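Local coordinates for protein ficolin-3 (Homo sapiens, PDB 2J5Z) that binds galactose through its fibrinogen-like domain, which forms trimers, and probably serves as a pattern-recognition lectin of innate immunity, at residues Trp28-Phe42 / Gln79-Leu93. Residues are numbered along the deposited sequence; the frame is centred on the assembly and turned at random.
Sequences WYHLCLPEGRALPVF and QESEFWLGNENLHQL
R37 grips a single amide oxygen with both of its terminal nitrogens: NH1 and NH2 reach OD1 of N89 at 2.9 and 3.0 Å. The contact lies in the fibrinogen-like domain. It packs the antiparallel hairpin 28-42, closed by a type I turn from L33 to G36, against the segment 79-86, which holds the short strand 83-84, and helix 87-94. The guanidinium and the N89 amide are nearly coplanar. ND2 of N89 donates to O of L85, one turn back, which fixes the rotation of the amide. R37 NH2 also donates to OE1 of Q92 at 2.8 Å, from above that carbonyl plane. NE of R37 forms a salt bridge with OE2 of E35. CD1 of L33 lies over one guanidinium face. Two waters tie E35 to Q92: one joins OE2 to NE2, the other joins the E35 backbone N to OE1. Q92 NE2 is held by OE2 of E88 as well.

Next to this polar end the contact is apolar. L31, L33 and L39 meet L93, and CD2 of L33 is 3.6 Å from CD2 of L93. CD1 of L85 reaches O of P40 and CG1 of V41.

W28 carries the far end, beside the other two subunits of the trimer. Its six-membered ring turns an edge to the face of F83, with planes at 63°. Q79 runs over one face of the indole, its amide stacked 23° from the ring plane, while CB of F42 sits over the opposite face. W28 CG lies anti to the carbonyl carbon (chi1 -69°), which swings the indole toward Q79 and brings NE1 to Q79 O for a weak bond of 3.0 Å. CG of Q79 stands 3.7 Å from the centroid of the W28 six-membered ring.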
ATOM      1  N   TRP A  28       7.136   1.076   3.872  1.00 12.99           N
ATOM      2  CA  TRP A  28       8.162   1.678   2.998  1.00 13.94           C
ATOM      3  C   TRP A  28       8.822   2.897   3.653  1.00 14.21           C
ATOM      4  O   TRP A  28       8.146   3.822   4.127  1.00 14.14           O
ATOM      5  CB  TRP A  28       7.565   2.005   1.624  1.00 14.80           C
ATOM      6  CG  TRP A  28       7.245   0.742   0.885  1.00 14.82           C
ATOM      7  CD1 TRP A  28       6.074   0.036   0.926  1.00 15.46           C
ATOM      8  CD2 TRP A  28       8.140  -0.007   0.053  1.00 15.45           C
ATOM      9  NE1 TRP A  28       6.182  -1.099   0.156  1.00 16.08           N
ATOM     10  CE2 TRP A  28       7.435  -1.149  -0.395  1.00 15.91           C
ATOM     11  CE3 TRP A  28       9.453   0.197  -0.387  1.00 13.91           C
ATOM     12  CZ2 TRP A  28       8.015  -2.102  -1.235  1.00 14.74           C
ATOM     13  CZ3 TRP A  28      10.027  -0.746  -1.229  1.00 14.23           C
ATOM     14  CH2 TRP A  28       9.304  -1.879  -1.650  1.00 14.78           C
ATOM     15  N   TYR A  29      10.150   2.877   3.690  1.00 15.16           N
ATOM     16  CA  TYR A  29      10.939   3.935   4.302  1.00 16.49           C
ATOM     17  C   TYR A  29      12.086   4.278   3.368  1.00 18.53           C
ATOM     18  O   TYR A  29      12.497   3.451   2.582  1.00 19.15           O
ATOM     19  CB  TYR A  29      11.553   3.461   5.608  1.00 15.77           C
ATOM     20  CG  TYR A  29      10.554   3.251   6.724  1.00 15.71           C
ATOM     21  CD1 TYR A  29      10.284   4.261   7.629  1.00 15.52           C
ATOM     22  CD2 TYR A  29       9.884   2.042   6.859  1.00 15.47           C
ATOM     23  CE1 TYR A  29       9.370   4.076   8.662  1.00 15.96           C
ATOM     24  CE2 TYR A  29       8.972   1.844   7.878  1.00 14.98           C
ATOM     25  CZ  TYR A  29       8.722   2.870   8.773  1.00 16.25           C
ATOM     26  OH  TYR A  29       7.810   2.688   9.783  1.00 17.01           O
ATOM     27  N   HIS A  30      12.634   5.475   3.493  1.00 21.28           N
ATOM     28  CA  HIS A  30      13.841   5.805   2.727  1.00 23.46           C
ATOM     29  C   HIS A  30      15.113   5.582   3.536  1.00 23.72           C
ATOM     30  O   HIS A  30      15.196   5.982   4.705  1.00 24.63           O
ATOM     31  CB  HIS A  30      13.753   7.232   2.212  1.00 25.74           C
ATOM     32  CG  HIS A  30      12.792   7.389   1.079  1.00 28.46           C
ATOM     33  ND1 HIS A  30      13.202   7.581  -0.221  1.00 31.04           N
ATOM     34  CD2 HIS A  30      11.440   7.341   1.046  1.00 29.54           C
ATOM     35  CE1 HIS A  30      12.142   7.670  -1.004  1.00 30.88           C
ATOM     36  NE2 HIS A  30      11.060   7.524  -0.261  1.00 30.69           N
ATOM     37  N   LEU A  31      16.086   4.907   2.931  1.00 23.11           N
ATOM     38  CA  LEU A  31      17.411   4.785   3.524  1.00 24.10           C
ATOM     39  C   LEU A  31      18.316   5.734   2.761  1.00 24.80           C
ATOM     40  O   LEU A  31      18.054   6.040   1.605  1.00 23.61           O
ATOM     41  CB  LEU A  31      17.979   3.374   3.368  1.00 24.75           C
ATOM     42  CG  LEU A  31      17.225   2.152   3.879  1.00 25.71           C
ATOM     43  CD1 LEU A  31      18.115   0.918   3.811  1.00 25.09           C
ATOM     44  CD2 LEU A  31      16.738   2.388   5.302  1.00 25.08           C
ATOM     45  N   CYS A  32      19.365   6.212   3.415  1.00 25.57           N
ATOM     46  CA  CYS A  32      20.380   7.000   2.725  1.00 26.83           C
ATOM     47  C   CYS A  32      21.565   6.072   2.507  1.00 25.36           C
ATOM     48  O   CYS A  32      22.222   5.652   3.458  1.00 24.61           O
ATOM     49  CB  CYS A  32      20.778   8.239   3.535  1.00 29.14           C
ATOM     50  SG  CYS A  32      21.688   9.512   2.567  1.00 33.98           S
ATOM     51  N   LEU A  33      21.796   5.716   1.247  1.00 24.37           N
ATOM     52  CA  LEU A  33      22.895   4.832   0.877  1.00 23.29           C
ATOM     53  C   LEU A  33      24.251   5.499   1.080  1.00 22.90           C
ATOM     54  O   LEU A  33      24.354   6.727   1.064  1.00 22.41           O
ATOM     55  CB  LEU A  33      22.756   4.408  -0.584  1.00 23.25           C
ATOM     56  CG  LEU A  33      21.505   3.597  -0.938  1.00 23.61           C
ATOM     57  CD1 LEU A  33      21.435   3.403  -2.429  1.00 23.30           C
ATOM     58  CD2 LEU A  33      21.553   2.260  -0.234  1.00 24.00           C
ATOM     59  N   PRO A  34      25.297   4.687   1.272  1.00 22.18           N
ATOM     60  CA  PRO A  34      26.645   5.210   1.506  1.00 22.66           C
ATOM     61  C   PRO A  34      27.054   6.265   0.474  1.00 22.36           C
ATOM     62  O   PRO A  34      27.745   7.228   0.820  1.00 22.96           O
ATOM     63  CB  PRO A  34      27.523   3.965   1.378  1.00 22.04           C
ATOM     64  CG  PRO A  34      26.626   2.842   1.804  1.00 22.95           C
ATOM     65  CD  PRO A  34      25.257   3.213   1.310  1.00 23.05           C
ATOM     66  N   GLU A  35      26.614   6.108  -0.772  1.00 21.87           N
ATOM     67  CA  GLU A  35      26.984   7.069  -1.827  1.00 20.98           C
ATOM     68  C   GLU A  35      26.150   8.355  -1.794  1.00 20.99           C
ATOM     69  O   GLU A  35      26.344   9.246  -2.620  1.00 20.28           O
ATOM     70  CB  GLU A  35      26.929   6.427  -3.227  1.00 20.44           C
ATOM     71  CG  GLU A  35      25.528   6.339  -3.839  1.00 19.80           C
ATOM     72  CD  GLU A  35      25.529   5.722  -5.226  1.00 19.97           C
ATOM     73  OE1 GLU A  35      26.589   5.203  -5.661  1.00 17.11           O
ATOM     74  OE2 GLU A  35      24.462   5.746  -5.883  1.00 19.66           O
ATOM     75  N   GLY A  36      25.215   8.442  -0.854  1.00 20.66           N
ATOM     76  CA  GLY A  36      24.407   9.652  -0.696  1.00 21.22           C
ATOM     77  C   GLY A  36      23.175   9.697  -1.576  1.00 21.45           C
ATOM     78  O   GLY A  36      22.722  10.772  -1.973  1.00 22.74           O
ATOM     79  N   ARG A  37      22.625   8.526  -1.881  1.00 20.58           N
ATOM     80  CA  ARG A  37      21.424   8.414  -2.695  1.00 19.46           C
ATOM     81  C   ARG A  37      20.310   7.815  -1.838  1.00 19.83           C
ATOM     82  O   ARG A  37      20.542   6.867  -1.094  1.00 19.89           O
ATOM     83  CB  ARG A  37      21.707   7.527  -3.908  1.00 18.76           C
ATOM     84  CG  ARG A  37      20.485   7.089  -4.697  1.00 17.08           C
ATOM     85  CD  ARG A  37      20.889   6.332  -5.970  1.00 17.07           C
ATOM     86  NE  ARG A  37      21.695   5.120  -5.744  1.00 17.68           N
ATOM     87  CZ  ARG A  37      21.195   3.885  -5.694  1.00 18.65           C
ATOM     88  NH1 ARG A  37      19.885   3.695  -5.826  1.00 19.36           N
ATOM     89  NH2 ARG A  37      21.997   2.831  -5.491  1.00 16.93           N
ATOM     90  N   ALA A  38      19.116   8.384  -1.924  1.00 20.95           N
ATOM     91  CA  ALA A  38      17.985   7.879  -1.141  1.00 20.75           C
ATOM     92  C   ALA A  38      17.361   6.698  -1.850  1.00 20.32           C
ATOM     93  O   ALA A  38      17.186   6.711  -3.067  1.00 19.82           O
ATOM     94  CB  ALA A  38      16.946   8.965  -0.917  1.00 22.56           C
ATOM     95  N   LEU A  39      17.000   5.677  -1.082  1.00 19.12           N
ATOM     96  CA  LEU A  39      16.429   4.471  -1.664  1.00 18.56           C
ATOM     97  C   LEU A  39      15.205   4.069  -0.854  1.00 17.45           C
ATOM     98  O   LEU A  39      15.329   3.889   0.345  1.00 17.73           O
ATOM     99  CB  LEU A  39      17.461   3.344  -1.583  1.00 18.24           C
ATOM    100  CG  LEU A  39      17.034   1.945  -2.050  1.00 19.49           C
ATOM    101  CD1 LEU A  39      16.738   1.933  -3.522  1.00 19.85           C
ATOM    102  CD2 LEU A  39      18.076   0.886  -1.691  1.00 20.64           C
ATOM    103  N   PRO A  40      14.027   3.954  -1.497  1.00 16.99           N
ATOM    104  CA  PRO A  40      12.872   3.390  -0.782  1.00 16.13           C
ATOM    105  C   PRO A  40      13.070   1.892  -0.571  1.00 15.28           C
ATOM    106  O   PRO A  40      13.464   1.180  -1.499  1.00 14.19           O
ATOM    107  CB  PRO A  40      11.699   3.624  -1.749  1.00 16.82           C
ATOM    108  CG  PRO A  40      12.231   4.576  -2.793  1.00 16.61           C
ATOM    109  CD  PRO A  40      13.681   4.307  -2.882  1.00 17.40           C
ATOM    110  N   VAL A  41      12.781   1.415   0.638  1.00 14.10           N
ATOM    111  CA  VAL A  41      12.905  -0.003   0.961  1.00 13.22           C
ATOM    112  C   VAL A  41      11.768  -0.371   1.893  1.00 13.09           C
ATOM    113  O   VAL A  41      11.239   0.494   2.595  1.00 14.29           O
ATOM    114  CB  VAL A  41      14.225  -0.323   1.727  1.00 14.03           C
ATOM    115  CG1 VAL A  41      15.452   0.076   0.895  1.00 15.00           C
ATOM    116  CG2 VAL A  41      14.217   0.382   3.062  1.00 14.07           C
ATOM    117  N   PHE A  42      11.403  -1.649   1.895  1.00 12.84           N
ATOM    118  CA  PHE A  42      10.400  -2.156   2.833  1.00 12.45           C
ATOM    119  C   PHE A  42      11.073  -2.677   4.077  1.00 12.48           C
ATOM    120  O   PHE A  42      11.894  -3.600   3.999  1.00 13.84           O
ATOM    121  CB  PHE A  42       9.555  -3.265   2.207  1.00 12.37           C
ATOM    122  CG  PHE A  42       8.401  -3.679   3.072  1.00 13.36           C
ATOM    123  CD1 PHE A  42       7.170  -3.037   2.956  1.00 13.79           C
ATOM    124  CD2 PHE A  42       8.550  -4.679   4.017  1.00 13.87           C
ATOM    125  CE1 PHE A  42       6.103  -3.396   3.760  1.00 13.07           C
ATOM    126  CE2 PHE A  42       7.476  -5.043   4.840  1.00 14.30           C
ATOM    127  CZ  PHE A  42       6.253  -4.397   4.696  1.00 14.60           C
ATOM    128  N   GLN A  79       5.624  -1.678  -5.185  1.00 15.79           N
ATOM    129  CA  GLN A  79       5.709  -1.529  -3.716  1.00 15.94           C
ATOM    130  C   GLN A  79       4.598  -2.280  -2.958  1.00 17.20           C
ATOM    131  O   GLN A  79       4.837  -2.859  -1.893  1.00 16.92           O
ATOM    132  CB  GLN A  79       5.698  -0.050  -3.316  1.00 16.80           C
ATOM    133  CG  GLN A  79       7.021   0.672  -3.658  1.00 16.50           C
ATOM    134  CD  GLN A  79       7.056   2.110  -3.186  1.00 18.31           C
ATOM    135  OE1 GLN A  79       6.255   2.521  -2.355  1.00 19.74           O
ATOM    136  NE2 GLN A  79       7.985   2.886  -3.718  1.00 20.38           N
ATOM    137  N   GLU A  80       3.405  -2.285  -3.537  1.00 18.01           N
ATOM    138  CA  GLU A  80       2.212  -2.871  -2.910  1.00 20.18           C
ATOM    139  C   GLU A  80       2.232  -4.393  -2.925  1.00 20.16           C
ATOM    140  O   GLU A  80       1.497  -5.052  -2.166  1.00 20.23           O
ATOM    141  CB  GLU A  80       0.983  -2.398  -3.696  1.00 21.90           C
ATOM    142  CG  GLU A  80      -0.360  -2.710  -3.092  0.50 24.62           C
ATOM    143  CD  GLU A  80      -1.495  -2.318  -4.026  0.50 25.57           C
ATOM    144  OE1 GLU A  80      -1.395  -2.609  -5.240  0.50 26.10           O
ATOM    145  OE2 GLU A  80      -2.478  -1.717  -3.546  0.50 27.47           O
ATOM    146  N   SER A  81       3.051  -4.964  -3.802  1.00 18.91           N
ATOM    147  CA  SER A  81       3.032  -6.406  -3.982  1.00 18.77           C
ATOM    148  C   SER A  81       4.437  -6.976  -4.156  1.00 19.04           C
ATOM    149  O   SER A  81       5.249  -6.952  -3.223  1.00 21.16           O
ATOM    150  CB  SER A  81       2.101  -6.807  -5.142  1.00 18.28           C
ATOM    151  OG  SER A  81       2.544  -6.341  -6.413  1.00 17.79           O
ATOM    152  N   GLU A  82       4.732  -7.445  -5.359  1.00 17.43           N
ATOM    153  CA  GLU A  82       5.948  -8.212  -5.612  1.00 15.69           C
ATOM    154  C   GLU A  82       7.062  -7.334  -6.167  1.00 14.97           C
ATOM    155  O   GLU A  82       6.800  -6.434  -6.966  1.00 14.24           O
ATOM    156  CB  GLU A  82       5.630  -9.335  -6.586  1.00 16.47           C
ATOM    157  CG  GLU A  82       4.490 -10.228  -6.117  1.00 16.46           C
ATOM    158  CD  GLU A  82       4.264 -11.393  -7.054  1.00 17.99           C
ATOM    159  OE1 GLU A  82       4.303 -11.186  -8.282  1.00 19.49           O
ATOM    160  OE2 GLU A  82       4.084 -12.521  -6.561  1.00 17.87           O
ATOM    161  N   PHE A  83       8.301  -7.590  -5.736  1.00 13.72           N
ATOM    162  CA  PHE A  83       9.431  -6.814  -6.243  1.00 12.42           C
ATOM    163  C   PHE A  83      10.779  -7.494  -6.043  1.00 12.54           C
ATOM    164  O   PHE A  83      10.904  -8.458  -5.279  1.00 11.66           O
ATOM    165  CB  PHE A  83       9.486  -5.436  -5.569  1.00 13.70           C
ATOM    166  CG  PHE A  83       9.634  -5.504  -4.082  1.00 13.39           C
ATOM    167  CD1 PHE A  83      10.891  -5.607  -3.499  1.00 14.90           C
ATOM    168  CD2 PHE A  83       8.510  -5.464  -3.258  1.00 12.71           C
ATOM    169  CE1 PHE A  83      11.020  -5.675  -2.129  1.00 14.57           C
ATOM    170  CE2 PHE A  83       8.633  -5.518  -1.895  1.00 14.93           C
ATOM    171  CZ  PHE A  83       9.878  -5.637  -1.318  1.00 13.22           C
ATOM    172  N   TRP A  84      11.772  -6.979  -6.769  1.00 11.19           N
ATOM    173  CA  TRP A  84      13.189  -7.273  -6.536  1.00 10.94           C
ATOM    174  C   TRP A  84      13.868  -5.912  -6.363  1.00 10.54           C
ATOM    175  O   TRP A  84      13.788  -5.062  -7.251  1.00 11.23           O
ATOM    176  CB  TRP A  84      13.776  -8.019  -7.744  1.00 10.97           C
ATOM    177  CG  TRP A  84      15.252  -8.269  -7.631  1.00 12.67           C
ATOM    178  CD1 TRP A  84      16.262  -7.541  -8.203  1.00 12.05           C
ATOM    179  CD2 TRP A  84      15.878  -9.318  -6.884  1.00 11.68           C
ATOM    180  NE1 TRP A  84      17.486  -8.088  -7.860  1.00 12.69           N
ATOM    181  CE2 TRP A  84      17.273  -9.184  -7.060  1.00 12.03           C
ATOM    182  CE3 TRP A  84      15.391 -10.372  -6.102  1.00 12.14           C
ATOM    183  CZ2 TRP A  84      18.193 -10.059  -6.464  1.00 10.57           C
ATOM    184  CZ3 TRP A  84      16.308 -11.247  -5.513  1.00 13.37           C
ATOM    185  CH2 TRP A  84      17.685 -11.084  -5.697  1.00 12.30           C
ATOM    186  N   LEU A  85      14.545  -5.686  -5.237  1.00 10.44           N
ATOM    187  CA  LEU A  85      15.049  -4.350  -4.916  1.00 10.40           C
ATOM    188  C   LEU A  85      16.102  -3.863  -5.917  1.00 11.11           C
ATOM    189  O   LEU A  85      16.208  -2.660  -6.180  1.00 11.30           O
ATOM    190  CB  LEU A  85      15.660  -4.337  -3.507  1.00 11.19           C
ATOM    191  CG  LEU A  85      16.110  -2.978  -2.977  1.00 12.31           C
ATOM    192  CD1 LEU A  85      14.939  -2.014  -2.816  1.00 13.44           C
ATOM    193  CD2 LEU A  85      16.824  -3.188  -1.626  1.00 13.25           C
ATOM    194  N   GLY A  86      16.875  -4.806  -6.457  1.00 11.82           N
ATOM    195  CA  GLY A  86      17.921  -4.503  -7.435  1.00 12.06           C
ATOM    196  C   GLY A  86      19.316  -4.889  -6.978  1.00 13.26           C
ATOM    197  O   GLY A  86      19.715  -4.604  -5.858  1.00 12.51           O
ATOM    198  N   ASN A  87      20.067  -5.527  -7.864  1.00 14.25           N
ATOM    199  CA  ASN A  87      21.393  -6.017  -7.507  1.00 14.01           C
ATOM    200  C   ASN A  87      22.373  -4.911  -7.160  1.00 13.58           C
ATOM    201  O   ASN A  87      23.177  -5.054  -6.233  1.00 12.48           O
ATOM    202  CB  ASN A  87      21.954  -6.878  -8.638  1.00 14.61           C
ATOM    203  CG  ASN A  87      21.196  -8.175  -8.811  1.00 15.40           C
ATOM    204  OD1 ASN A  87      20.473  -8.610  -7.919  1.00 16.92           O
ATOM    205  ND2 ASN A  87      21.359  -8.799  -9.968  1.00 15.88           N
ATOM    206  N   GLU A  88      22.316  -3.795  -7.894  1.00 13.67           N
ATOM    207  CA  GLU A  88      23.214  -2.691  -7.575  1.00 13.45           C
ATOM    208  C   GLU A  88      22.937  -2.098  -6.183  1.00 13.10           C
ATOM    209  O   GLU A  88      23.868  -1.819  -5.426  1.00 13.69           O
ATOM    210  CB  GLU A  88      23.204  -1.624  -8.678  1.00 14.78           C
ATOM    211  CG  GLU A  88      24.158  -0.476  -8.430  1.00 14.08           C
ATOM    212  CD  GLU A  88      25.646  -0.882  -8.444  1.00 15.51           C
ATOM    213  OE1 GLU A  88      25.993  -1.946  -9.023  1.00 14.89           O
ATOM    214  OE2 GLU A  88      26.468  -0.099  -7.900  1.00 14.59           O
ATOM    215  N   ASN A  89      21.660  -1.951  -5.836  1.00 12.79           N
ATOM    216  CA  ASN A  89      21.254  -1.539  -4.487  1.00 12.92           C
ATOM    217  C   ASN A  89      21.790  -2.518  -3.436  1.00 12.45           C
ATOM    218  O   ASN A  89      22.388  -2.116  -2.419  1.00 12.37           O
ATOM    219  CB  ASN A  89      19.720  -1.439  -4.418  1.00 13.25           C
ATOM    220  CG  ASN A  89      19.192  -0.227  -5.152  1.00 13.79           C
ATOM    221  OD1 ASN A  89      19.832   0.826  -5.154  1.00 14.14           O
ATOM    222  ND2 ASN A  89      18.016  -0.360  -5.773  1.00 14.48           N
ATOM    223  N   LEU A  90      21.609  -3.808  -3.696  1.00 12.81           N
ATOM    224  CA  LEU A  90      22.073  -4.848  -2.770  1.00 11.87           C
ATOM    225  C   LEU A  90      23.592  -4.842  -2.620  1.00 11.86           C
ATOM    226  O   LEU A  90      24.123  -4.951  -1.507  1.00 11.04           O
ATOM    227  CB  LEU A  90      21.584  -6.234  -3.212  1.00 12.75           C
ATOM    228  CG  LEU A  90      20.084  -6.486  -2.979  1.00 13.28           C
ATOM    229  CD1 LEU A  90      19.567  -7.711  -3.729  1.00 13.35           C
ATOM    230  CD2 LEU A  90      19.759  -6.616  -1.478  1.00 14.07           C
ATOM    231  N   HIS A  91      24.309  -4.691  -3.735  1.00 11.88           N
ATOM    232  CA  HIS A  91      25.755  -4.537  -3.615  1.00 12.24           C
ATOM    233  C   HIS A  91      26.144  -3.323  -2.763  1.00 12.45           C
ATOM    234  O   HIS A  91      27.025  -3.409  -1.891  1.00 12.42           O
ATOM    235  CB  HIS A  91      26.401  -4.398  -5.003  1.00 13.18           C
ATOM    236  CG  HIS A  91      27.862  -4.095  -4.932  1.00 15.07           C
ATOM    237  ND1 HIS A  91      28.396  -2.867  -5.270  1.00 18.18           N
ATOM    238  CD2 HIS A  91      28.900  -4.853  -4.505  1.00 15.22           C
ATOM    239  CE1 HIS A  91      29.704  -2.891  -5.077  1.00 16.55           C
ATOM    240  NE2 HIS A  91      30.036  -4.084  -4.615  1.00 19.99           N
ATOM    241  N   GLN A  92      25.516  -2.177  -3.020  1.00 12.99           N
ATOM    242  CA  GLN A  92      25.842  -0.962  -2.262  1.00 13.86           C
ATOM    243  C   GLN A  92      25.511  -1.089  -0.775  1.00 14.92           C
ATOM    244  O   GLN A  92      26.307  -0.684   0.086  1.00 16.19           O
ATOM    245  CB  GLN A  92      25.166   0.269  -2.891  1.00 13.15           C
ATOM    246  CG  GLN A  92      25.855   0.660  -4.214  1.00 15.49           C
ATOM    247  CD  GLN A  92      25.197   1.823  -4.907  1.00 16.08           C
ATOM    248  OE1 GLN A  92      24.526   2.639  -4.275  1.00 14.93           O
ATOM    249  NE2 GLN A  92      25.419   1.933  -6.213  1.00 15.99           N
ATOM    250  N   LEU A  93      24.366  -1.696  -0.476  1.00 15.19           N
ATOM    251  CA  LEU A  93      23.954  -1.878   0.916  1.00 16.44           C
ATOM    252  C   LEU A  93      24.897  -2.815   1.657  1.00 16.82           C
ATOM    253  O   LEU A  93      25.241  -2.570   2.814  1.00 17.40           O
ATOM    254  CB  LEU A  93      22.538  -2.449   0.998  1.00 17.29           C
ATOM    255  CG  LEU A  93      21.364  -1.513   0.737  1.00 17.83           C
ATOM    256  CD1 LEU A  93      20.151  -2.344   0.386  1.00 18.72           C
ATOM    257  CD2 LEU A  93      21.094  -0.593   1.939  1.00 18.49           C
TER
HETATM  258  O   HOH W   1      24.311   4.092  -8.083  1.00 17.97           O
HETATM  259  O   HOH W   2      25.767   3.478  -1.908  1.00 18.22           O